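Local coordinates for protein beta subunit of a putative Aromatic-ring-hydroxylating dioxygenase (PDB 3EBY) that is probably the non-catalytic, structural subunit of a bacterial dioxygenase that hydroxylates aromatic rings, at residues D17-D28 with N88-V96; D103-V113 with Y125-L136. All blocks are in the same frame, centred on the assembly; numbering follows the deposited sequence.

Contact 1 of 2, residues D17-D28 with N88-V96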
loop_
_atom_site.group_PDB
_atom_site.type_symbol
_atom_site.label_atom_id
_atom_site.label_comp_id
_atom_site.label_asym_id
_atom_site.label_seq_id
_atom_site.Cartn_x
_atom_site.Cartn_y
_atom_site.Cartn_z
ATOM N N ASP A 17 10.983 -7.014 -0.883
ATOM C CA ASP A 17 10.178 -5.875 -0.481
ATOM C C ASP A 17 10.980 -4.540 -0.536
ATOM O O ASP A 17 10.463 -3.536 -1.011
ATOM C CB ASP A 17 9.561 -6.090 0.904
ATOM C CG ASP A 17 8.432 -7.133 0.908
ATOM O OD1 ASP A 17 7.720 -7.273 -0.117
ATOM O OD2 ASP A 17 8.216 -7.760 1.986
ATOM N N ASP A 18 12.255 -4.565 -0.149
ATOM C CA ASP A 18 13.132 -3.378 -0.268
ATOM C C ASP A 18 13.308 -2.981 -1.745
ATOM O O ASP A 18 13.154 -1.810 -2.113
ATOM C CB ASP A 18 14.519 -3.671 0.317
ATOM C CG ASP A 18 14.554 -3.646 1.832
ATOM O OD1 ASP A 18 13.604 -3.193 2.487
ATOM O OD2 ASP A 18 15.629 -4.008 2.369
ATOM N N PHE A 19 13.565 -3.978 -2.592
ATOM C CA PHE A 19 13.679 -3.757 -4.029
ATOM C C PHE A 19 12.423 -3.037 -4.554
ATOM O O PHE A 19 12.521 -2.023 -5.258
ATOM C CB PHE A 19 13.864 -5.101 -4.770
ATOM C CG PHE A 19 13.962 -4.962 -6.269
ATOM C CD1 PHE A 19 12.823 -4.766 -7.033
ATOM C CD2 PHE A 19 15.208 -4.910 -6.898
ATOM C CE1 PHE A 19 12.892 -4.594 -8.382
ATOM C CE2 PHE A 19 15.294 -4.704 -8.278
ATOM C CZ PHE A 19 14.120 -4.539 -9.019
ATOM N N ASN A 20 11.235 -3.549 -4.211
ATOM C CA ASN A 20 9.994 -2.956 -4.738
ATOM C C ASN A 20 9.787 -1.509 -4.253
ATOM O O ASN A 20 9.393 -0.651 -5.037
ATOM C CB ASN A 20 8.770 -3.832 -4.413
ATOM C CG ASN A 20 8.657 -5.042 -5.346
ATOM O OD1 ASN A 20 9.274 -5.062 -6.403
ATOM N ND2 ASN A 20 7.993 -6.111 -4.877
ATOM N N ALA A 21 10.083 -1.247 -2.984
ATOM C CA ALA A 21 9.965 0.124 -2.441
ATOM C C ALA A 21 10.839 1.107 -3.232
ATOM O O ALA A 21 10.373 2.154 -3.677
ATOM C CB ALA A 21 10.312 0.145 -0.948
ATOM N N ALA A 22 12.088 0.712 -3.492
ATOM C CA ALA A 22 13.049 1.543 -4.200
ATOM C C ALA A 22 12.723 1.648 -5.689
ATOM O O ALA A 22 12.923 2.678 -6.278
ATOM C CB ALA A 22 14.446 0.988 -4.019
ATOM N N TYR A 23 12.138 0.583 -6.245
ATOM C CA TYR A 23 11.719 0.558 -7.652
ATOM C C TYR A 23 10.602 1.605 -7.871
ATOM O O TYR A 23 10.632 2.410 -8.821
ATOM C CB TYR A 23 11.229 -0.861 -8.009
ATOM C CG TYR A 23 10.699 -1.038 -9.432
ATOM C CD1 TYR A 23 9.397 -0.661 -9.774
ATOM C CD2 TYR A 23 11.490 -1.608 -10.424
ATOM C CE1 TYR A 23 8.925 -0.822 -11.068
ATOM C CE2 TYR A 23 11.004 -1.770 -11.732
ATOM C CZ TYR A 23 9.746 -1.349 -12.044
ATOM O OH TYR A 23 9.255 -1.554 -13.329
ATOM N N GLY A 24 9.602 1.589 -7.004
ATOM C CA GLY A 24 8.520 2.573 -7.099
ATOM C C GLY A 24 9.019 3.994 -6.957
ATOM O O GLY A 24 8.574 4.882 -7.683
ATOM N N LEU A 25 9.925 4.228 -5.992
ATOM C CA LEU A 25 10.414 5.601 -5.732
ATOM C C LEU A 25 11.305 6.105 -6.874
ATOM O O LEU A 25 11.231 7.275 -7.243
ATOM C CB LEU A 25 11.142 5.702 -4.389
ATOM C CG LEU A 25 10.213 5.986 -3.185
ATOM C CD1 LEU A 25 11.016 5.997 -1.892
ATOM C CD2 LEU A 25 9.454 7.308 -3.361
ATOM N N CYS A 26 12.108 5.208 -7.450
ATOM C CA CYS A 26 12.948 5.529 -8.616
ATOM C C CYS A 26 12.092 6.092 -9.767
ATOM O O CYS A 26 12.373 7.186 -10.284
ATOM C CB CYS A 26 13.724 4.251 -9.035
ATOM S SG CYS A 26 14.191 4.191 -10.699
ATOM N N LEU A 27 10.983 5.427 -10.078
ATOM C CA LEU A 27 10.106 5.885 -11.156
ATOM C C LEU A 27 9.335 7.162 -10.784
ATOM O O LEU A 27 9.264 8.107 -11.581
ATOM C CB LEU A 27 9.127 4.770 -11.597
ATOM C CG LEU A 27 9.840 3.568 -12.271
ATOM C CD1 LEU A 27 8.862 2.347 -12.492
ATOM C CD2 LEU A 27 10.487 4.020 -13.554
ATOM N N ASP A 28 8.824 7.210 -9.555
ATOM C CA ASP A 28 8.016 8.351 -9.110
ATOM C C ASP A 28 8.847 9.638 -9.009
ATOM O O ASP A 28 8.342 10.723 -9.289
ATOM C CB ASP A 28 7.391 8.062 -7.780
ATOM C CG ASP A 28 6.385 6.911 -7.832
ATOM O OD1 ASP A 28 5.962 6.512 -8.953
ATOM O OD2 ASP A 28 6.040 6.412 -6.745
ATOM N N ASN A 88 3.710 10.839 -11.131
ATOM C CA ASN A 88 3.306 9.480 -10.813
ATOM C C ASN A 88 3.601 9.126 -9.386
ATOM O O ASN A 88 4.588 9.589 -8.800
ATOM C CB ASN A 88 3.998 8.484 -11.735
ATOM C CG ASN A 88 3.588 8.654 -13.179
ATOM O OD1 ASN A 88 2.388 8.640 -13.505
ATOM N ND2 ASN A 88 4.557 8.999 -14.023
ATOM N N ARG A 89 2.795 8.202 -8.861
ATOM C CA ARG A 89 2.930 7.726 -7.516
ATOM C C ARG A 89 2.588 6.235 -7.513
ATOM O O ARG A 89 1.468 5.865 -7.853
ATOM C CB ARG A 89 1.930 8.475 -6.629
ATOM C CG ARG A 89 1.984 8.128 -5.196
ATOM C CD ARG A 89 3.323 8.434 -4.656
ATOM N NE ARG A 89 3.771 9.773 -5.037
ATOM C CZ ARG A 89 5.038 10.155 -4.979
ATOM N NH1 ARG A 89 5.967 9.309 -4.589
ATOM N NH2 ARG A 89 5.373 11.383 -5.286
ATOM N N HIS A 90 3.541 5.401 -7.104
ATOM C CA HIS A 90 3.308 3.943 -6.945
ATOM C C HIS A 90 3.032 3.613 -5.475
ATOM O O HIS A 90 3.751 4.083 -4.567
ATOM C CB HIS A 90 4.562 3.132 -7.326
ATOM C CG HIS A 90 4.819 3.009 -8.796
ATOM N ND1 HIS A 90 5.261 4.066 -9.563
ATOM C CD2 HIS A 90 4.951 1.901 -9.577
ATOM C CE1 HIS A 90 5.503 3.641 -10.795
ATOM N NE2 HIS A 90 5.296 2.332 -10.840
ATOM N N LEU A 91 2.020 2.785 -5.245
ATOM C CA LEU A 91 1.929 2.034 -4.026
ATOM C C LEU A 91 2.025 0.550 -4.385
ATOM O O LEU A 91 1.262 0.044 -5.210
ATOM C CB LEU A 91 0.654 2.334 -3.222
ATOM C CG LEU A 91 0.499 3.743 -2.601
ATOM C CD1 LEU A 91 -0.882 3.817 -1.953
ATOM C CD2 LEU A 91 1.545 4.038 -1.532
ATOM N N ILE A 92 2.977 -0.134 -3.778
ATOM C CA ILE A 92 3.214 -1.542 -4.046
ATOM C C ILE A 92 2.974 -2.369 -2.789
ATOM O O ILE A 92 3.511 -2.084 -1.696
ATOM C CB ILE A 92 4.668 -1.762 -4.607
ATOM C CG1 ILE A 92 4.900 -0.808 -5.800
ATOM C CG2 ILE A 92 4.887 -3.223 -5.004
ATOM C CD1 ILE A 92 6.376 -0.740 -6.311
ATOM N N GLY A 93 2.165 -3.407 -2.934
ATOM C CA GLY A 93 1.908 -4.307 -1.834
ATOM C C GLY A 93 3.104 -5.151 -1.446
ATOM O O GLY A 93 4.084 -5.282 -2.206
ATOM N N ARG A 94 3.019 -5.773 -0.268
ATOM C CA ARG A 94 4.025 -6.733 0.165
ATOM C C ARG A 94 4.060 -7.920 -0.810
ATOM O O ARG A 94 3.031 -8.378 -1.277
ATOM C CB ARG A 94 3.728 -7.191 1.589
ATOM C CG ARG A 94 4.722 -8.182 2.175
ATOM C CD ARG A 94 4.316 -8.492 3.601
ATOM N NE ARG A 94 5.186 -9.454 4.267
ATOM C CZ ARG A 94 6.156 -9.128 5.104
ATOM N NH1 ARG A 94 6.507 -7.863 5.265
ATOM N NH2 ARG A 94 6.844 -10.079 5.720
ATOM N N ALA A 95 5.253 -8.417 -1.093
ATOM C CA ALA A 95 5.443 -9.509 -2.065
ATOM C C ALA A 95 5.077 -10.863 -1.469
ATOM O O ALA A 95 5.413 -11.162 -0.307
ATOM C CB ALA A 95 6.908 -9.536 -2.578
ATOM N N VAL A 96 4.440 -11.692 -2.297
ATOM C CA VAL A 96 4.243 -13.112 -2.000
ATOM C C VAL A 96 5.227 -13.947 -2.793
ATOM O O VAL A 96 5.229 -13.933 -4.043
ATOM C CB VAL A 96 2.787 -13.568 -2.334
ATOM C CG1 VAL A 96 2.593 -15.047 -1.999
ATOM C CG2 VAL A 96 1.748 -12.693 -1.578
HETATM O O HOH W 1 6.810 -5.491 -2.125
HETATM O O HOH W 2 7.200 8.954 -13.331
HETATM O O HOH W 3 6.457 4.628 -4.794
HETATM O O HOH W 4 6.591 11.089 -11.391
#

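Contact 2 of 2, residues D103-V113 with Y125-L136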
loop_
_atom_site.group_PDB
_atom_site.type_symbol
_atom_site.label_atom_id
_atom_site.label_comp_id
_atom_site.label_asym_id
_atom_site.label_seq_id
_atom_site.Cartn_x
_atom_site.Cartn_y
_atom_site.Cartn_z
ATOM N N ASP A 103 19.162 -19.466 -5.452
ATOM C CA ASP A 103 19.090 -18.003 -5.302
ATOM C C ASP A 103 18.286 -17.344 -6.436
ATOM O O ASP A 103 18.439 -16.146 -6.712
ATOM C CB ASP A 103 20.490 -17.392 -5.185
ATOM C CG ASP A 103 21.392 -17.795 -6.315
ATOM O OD1 ASP A 103 20.882 -18.031 -7.420
ATOM O OD2 ASP A 103 22.612 -17.902 -6.091
ATOM N N GLN A 104 17.431 -18.133 -7.087
ATOM C CA GLN A 104 16.438 -17.591 -8.005
ATOM C C GLN A 104 15.061 -17.690 -7.325
ATOM O O GLN A 104 14.669 -18.749 -6.838
ATOM C CB GLN A 104 16.464 -18.358 -9.305
ATOM C CG GLN A 104 17.886 -18.490 -9.898
ATOM C CD GLN A 104 18.535 -17.132 -10.169
ATOM O OE1 GLN A 104 18.016 -16.332 -10.952
ATOM N NE2 GLN A 104 19.660 -16.858 -9.495
ATOM N N VAL A 105 14.391 -16.554 -7.194
ATOM C CA VAL A 105 13.152 -16.495 -6.453
ATOM C C VAL A 105 12.035 -15.879 -7.302
ATOM O O VAL A 105 12.227 -14.831 -7.917
ATOM C CB VAL A 105 13.334 -15.654 -5.167
ATOM C CG1 VAL A 105 12.025 -15.496 -4.426
ATOM C CG2 VAL A 105 14.393 -16.294 -4.264
ATOM N N SER A 106 10.906 -16.569 -7.384
ATOM C CA SER A 106 9.722 -16.017 -8.038
ATOM C C SER A 106 8.845 -15.357 -6.989
ATOM O O SER A 106 8.792 -15.799 -5.838
ATOM C CB SER A 106 8.939 -17.098 -8.779
ATOM O OG SER A 106 8.539 -18.143 -7.914
ATOM N N ALA A 107 8.236 -14.247 -7.367
ATOM C CA ALA A 107 7.333 -13.489 -6.453
ATOM C C ALA A 107 6.307 -12.705 -7.218
ATOM O O ALA A 107 6.470 -12.451 -8.404
ATOM C CB ALA A 107 8.130 -12.554 -5.524
ATOM N N GLU A 108 5.254 -12.305 -6.504
ATOM C CA GLU A 108 4.189 -11.464 -7.057
ATOM C C GLU A 108 3.809 -10.404 -6.041
ATOM O O GLU A 108 3.872 -10.656 -4.848
ATOM C CB GLU A 108 2.970 -12.310 -7.419
ATOM C CG GLU A 108 3.298 -13.506 -8.335
ATOM C CD GLU A 108 2.082 -14.282 -8.824
ATOM O OE1 GLU A 108 0.914 -13.874 -8.575
ATOM O OE2 GLU A 108 2.318 -15.338 -9.445
ATOM N N ALA A 109 3.457 -9.203 -6.526
ATOM C CA ALA A 109 3.043 -8.104 -5.651
ATOM C C ALA A 109 2.039 -7.218 -6.374
ATOM O O ALA A 109 2.244 -6.868 -7.548
ATOM C CB ALA A 109 4.267 -7.294 -5.211
ATOM N N SER A 110 0.935 -6.888 -5.699
ATOM C CA SER A 110 -0.048 -5.971 -6.236
ATOM C C SER A 110 0.516 -4.571 -6.246
ATOM O O SER A 110 1.359 -4.238 -5.432
ATOM C CB SER A 110 -1.350 -5.979 -5.414
ATOM O OG SER A 110 -2.004 -7.227 -5.583
ATOM N N TYR A 111 0.057 -3.772 -7.195
ATOM C CA TYR A 111 0.446 -2.356 -7.296
ATOM C C TYR A 111 -0.673 -1.492 -7.876
ATOM O O TYR A 111 -1.541 -1.964 -8.621
ATOM C CB TYR A 111 1.717 -2.192 -8.163
ATOM C CG TYR A 111 1.456 -2.400 -9.658
ATOM C CD1 TYR A 111 0.874 -1.399 -10.436
ATOM C CD2 TYR A 111 1.707 -3.631 -10.262
ATOM C CE1 TYR A 111 0.580 -1.621 -11.786
ATOM C CE2 TYR A 111 1.350 -3.870 -11.618
ATOM C CZ TYR A 111 0.788 -2.863 -12.355
ATOM O OH TYR A 111 0.396 -3.088 -13.668
ATOM N N VAL A 112 -0.618 -0.211 -7.537
ATOM C CA VAL A 112 -1.425 0.793 -8.204
ATOM C C VAL A 112 -0.547 1.973 -8.461
ATOM O O VAL A 112 0.184 2.417 -7.568
ATOM C CB VAL A 112 -2.670 1.205 -7.412
ATOM C CG1 VAL A 112 -3.417 2.314 -8.167
ATOM C CG2 VAL A 112 -3.610 -0.014 -7.206
ATOM N N VAL A 113 -0.599 2.471 -9.694
ATOM C CA VAL A 113 0.071 3.695 -10.070
ATOM C C VAL A 113 -0.999 4.779 -10.180
ATOM O O VAL A 113 -2.007 4.611 -10.888
ATOM C CB VAL A 113 0.811 3.603 -11.458
ATOM C CG1 VAL A 113 1.476 4.950 -11.762
ATOM C CG2 VAL A 113 1.804 2.466 -11.468
ATOM N N TYR A 125 -4.182 5.519 -12.527
ATOM C CA TYR A 125 -3.667 5.375 -13.890
ATOM C C TYR A 125 -3.576 3.916 -14.343
ATOM O O TYR A 125 -4.024 3.573 -15.459
ATOM C CB TYR A 125 -2.316 6.069 -14.006
ATOM C CG TYR A 125 -1.597 5.816 -15.294
ATOM C CD1 TYR A 125 -2.143 6.199 -16.504
ATOM C CD2 TYR A 125 -0.402 5.142 -15.306
ATOM C CE1 TYR A 125 -1.488 5.943 -17.696
ATOM C CE2 TYR A 125 0.244 4.843 -16.487
ATOM C CZ TYR A 125 -0.287 5.278 -17.680
ATOM O OH TYR A 125 0.390 5.009 -18.851
ATOM N N ASN A 126 -2.962 3.068 -13.505
ATOM C CA ASN A 126 -2.781 1.655 -13.842
ATOM C C ASN A 126 -2.721 0.827 -12.573
ATOM O O ASN A 126 -1.893 1.116 -11.686
ATOM C CB ASN A 126 -1.487 1.476 -14.670
ATOM C CG ASN A 126 -1.319 0.094 -15.199
ATOM O OD1 ASN A 126 -0.738 -0.759 -14.534
ATOM N ND2 ASN A 126 -1.901 -0.180 -16.385
ATOM N N ALA A 127 -3.661 -0.113 -12.433
ATOM C CA ALA A 127 -3.658 -1.101 -11.336
ATOM C C ALA A 127 -3.373 -2.489 -11.883
ATOM O O ALA A 127 -3.890 -2.865 -12.951
ATOM C CB ALA A 127 -5.033 -1.096 -10.581
ATOM N N GLY A 128 -2.619 -3.290 -11.128
ATOM C CA GLY A 128 -2.236 -4.638 -11.595
ATOM C C GLY A 128 -1.467 -5.415 -10.554
ATOM O O GLY A 128 -1.517 -5.079 -9.373
ATOM N N LYS A 129 -0.720 -6.426 -10.997
ATOM C CA LYS A 129 0.228 -7.086 -10.153
ATOM C C LYS A 129 1.507 -7.383 -10.927
ATOM O O LYS A 129 1.469 -7.562 -12.162
ATOM C CB LYS A 129 -0.329 -8.369 -9.553
ATOM C CG LYS A 129 -0.538 -9.488 -10.527
ATOM C CD LYS A 129 -0.818 -10.789 -9.789
ATOM C CE LYS A 129 -1.200 -11.891 -10.746
ATOM N NZ LYS A 129 -1.320 -13.232 -10.030
ATOM N N TYR A 130 2.624 -7.222 -10.237
ATOM C CA TYR A 130 3.926 -7.693 -10.754
ATOM C C TYR A 130 4.042 -9.203 -10.572
ATOM O O TYR A 130 3.772 -9.721 -9.484
ATOM C CB TYR A 130 5.094 -7.009 -10.017
ATOM C CG TYR A 130 5.119 -5.499 -10.073
ATOM C CD1 TYR A 130 5.152 -4.820 -11.299
ATOM C CD2 TYR A 130 5.145 -4.739 -8.902
ATOM C CE1 TYR A 130 5.303 -3.418 -11.357
ATOM C CE2 TYR A 130 5.224 -3.325 -8.936
ATOM C CZ TYR A 130 5.363 -2.672 -10.149
ATOM O OH TYR A 130 5.415 -1.272 -10.166
ATOM N N VAL A 131 4.466 -9.881 -11.625
ATOM C CA VAL A 131 4.832 -11.314 -11.586
ATOM C C VAL A 131 6.305 -11.403 -11.978
ATOM O O VAL A 131 6.685 -11.105 -13.131
ATOM C CB VAL A 131 3.967 -12.142 -12.538
ATOM C CG1 VAL A 131 4.396 -13.610 -12.528
ATOM C CG2 VAL A 131 2.472 -12.006 -12.140
ATOM N N ASP A 132 7.134 -11.765 -11.007
ATOM C CA ASP A 132 8.569 -11.565 -11.105
ATOM C C ASP A 132 9.397 -12.846 -10.964
ATOM O O ASP A 132 9.014 -13.796 -10.243
ATOM C CB ASP A 132 9.039 -10.597 -10.006
ATOM C CG ASP A 132 8.371 -9.251 -10.073
ATOM O OD1 ASP A 132 8.209 -8.712 -11.193
ATOM O OD2 ASP A 132 8.055 -8.697 -8.982
ATOM N N ARG A 133 10.559 -12.818 -11.610
ATOM C CA ARG A 133 11.657 -13.744 -11.337
ATOM C C ARG A 133 12.868 -12.905 -10.966
ATOM O O ARG A 133 13.317 -12.059 -11.760
ATOM C CB ARG A 133 11.988 -14.598 -12.564
ATOM C CG ARG A 133 10.829 -15.438 -13.040
ATOM C CD ARG A 133 11.253 -16.506 -14.046
ATOM N NE ARG A 133 11.550 -15.962 -15.369
ATOM C CZ ARG A 133 12.682 -16.165 -16.048
ATOM N NH1 ARG A 133 13.656 -16.935 -15.550
ATOM N NH2 ARG A 133 12.823 -15.632 -17.262
ATOM N N PHE A 134 13.285 -13.047 -9.713
ATOM C CA PHE A 134 14.431 -12.348 -9.153
ATOM C C PHE A 134 15.688 -13.230 -9.139
ATOM O O PHE A 134 15.637 -14.416 -8.788
ATOM C CB PHE A 134 14.136 -11.915 -7.711
ATOM C CG PHE A 134 13.233 -10.748 -7.604
ATOM C CD1 PHE A 134 13.753 -9.457 -7.639
ATOM C CD2 PHE A 134 11.879 -10.917 -7.405
ATOM C CE1 PHE A 134 12.928 -8.359 -7.540
ATOM C CE2 PHE A 134 11.049 -9.801 -7.265
ATOM C CZ PHE A 134 11.597 -8.525 -7.345
ATOM N N ASP A 135 16.816 -12.603 -9.419
ATOM C CA ASP A 135 18.131 -13.215 -9.286
ATOM C C ASP A 135 18.771 -12.631 -8.008
ATOM O O ASP A 135 19.073 -11.429 -7.952
ATOM C CB ASP A 135 18.956 -12.855 -10.516
ATOM C CG ASP A 135 20.384 -13.389 -10.461
ATOM O OD1 ASP A 135 20.777 -14.017 -9.446
ATOM O OD2 ASP A 135 21.092 -13.255 -11.496
ATOM N N LEU A 136 18.882 -13.465 -6.963
ATOM C CA LEU A 136 19.437 -13.044 -5.669
ATOM C C LEU A 136 20.870 -13.553 -5.488
ATOM O O LEU A 136 21.360 -13.615 -4.359
ATOM C CB LEU A 136 18.580 -13.581 -4.502
ATOM C CG LEU A 136 17.460 -12.687 -3.983
ATOM C CD1 LEU A 136 16.738 -12.012 -5.109
ATOM C CD2 LEU A 136 16.483 -13.486 -3.081
#

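Contact 1 of 2, residues D17-D28 with N88-V96
Asp28 and His90 meet because both first torsions, chi1 -65° and -76°, set CG beside the residue's own backbone N, bringing carboxylate and imidazole together between helix and strand. His90 ND1 donates to Asp28 OD1 at 2.6 Å, with the oxygen close to the ring plane, while His90 N donates to Asp28 OD2 at 2.7 Å. The carboxylate is thus gripped through both oxygens, each met on its syn side, by a single residue, which restricts its rotation. A water on Asp28 OD2 also reaches His90 O. Arg89 NH1 stands 3.6 Å from Asp28 OD2, a long, purely electrostatic salt bridge; that nitrogen is hydrogen-bonded to Ser110 OG of the second subunit. His90 NE2 is hydrogen-bonded to the C-terminal Ile163 O, so the imidazole is held at both nitrogens.

Gly24 CA lies over one face of the His90 ring, and Leu27 CD1 approaches His90 NE2 to 3.9 Å. One turn before Gly24, Asn20 O receives Ile92 CD1 at 3.3 Å, and Ile92 CG2 meets Asn20 CB. At the other end Ala95 N donates to the syn lone pair of Asp17 OD1 at 2.9 Å; one water joins that oxygen to Asn20 ND2 and Gly93 O. Asp17 OD2 lies over one face of the Arg94 guanidinium, 3.7 Å from Arg94 NH1, a long ion pair with no N-H pointing at it; Arg94 NE pairs mainly with Asp18 of the third subunit.

Helix 17-28 runs nearly antiparallel to strand 88-92, their axes 7.5 Å apart at closest approach, packing on the curved sheet as in the NTF2-like alpha+beta fold.

Contact 2 of 2, residues D103-V113 with Y125-L136
The Tyr111 and Tyr130 rings stack face to face, centroids 4.4 Å apart and planes at 29°, with Tyr111 CD2 over the centre of the Tyr130 ring. Gly128 lies over a face of Tyr111, its CA making a CH-pi contact, while Asn126 OD1 and Tyr130 N sit at the edge of that ring. Tyr111 OH donates to Asn126 OD1 at 2.7 Å, and phenol and amide are nearly coplanar. With chi1 at 73°, CG of Tyr111 sits between the backbone N and the carbonyl carbon, and the ring lies across Gly128. Tyr130 OH bonds to Ile163 O. The Phe134 ring has Val105 O and Ala107 CB at its edge.

On the other face of the sheet Lys129 NZ reaches Glu108 OE1 at 2.7 Å from above the carboxylate plane, a salt bridge; the ammonium is shared with Asp29 of the third subunit. Near the hairpin's open end Gln104 NE2 donates to Asp135 OD1 (3.1 Å) from above the carboxylate plane; that oxygen is also bonded to Ser137 OG.

Paired backbone bonds run from Val105-Phe134 to Tyr111-Gly128. Val113 O accepts from both Tyr125 N and Asn126 N, a classic beta bulge in the long antiparallel hairpin of this NTF2-like sheet.

Overall arrangement
From the N terminus, helix 8-28 comes first, and contact 1 closes a loop of 59 residues when the chain returns along strand 87-101, after strands 39-40, 43-49 and 60-64 and helix 67-79. Contact 2 opens only afterwards, so the two follow in series without nesting or crossing; it is a local closure across the hairpin turn. The centres of contacts 1 and 2 lie about 10 Å apart. Strand 87-101, outermost in the chain's sheet, pairs with 104-116, with Gly93 N to Ser110 O and Val96 N to Glu108 O probably hydrogen-bonded. Contact 1 fastens helix 8-28 to this edge strand, contact 2 joins the next two, 104-116 and 122-135, and both touch the third subunit of the trimer.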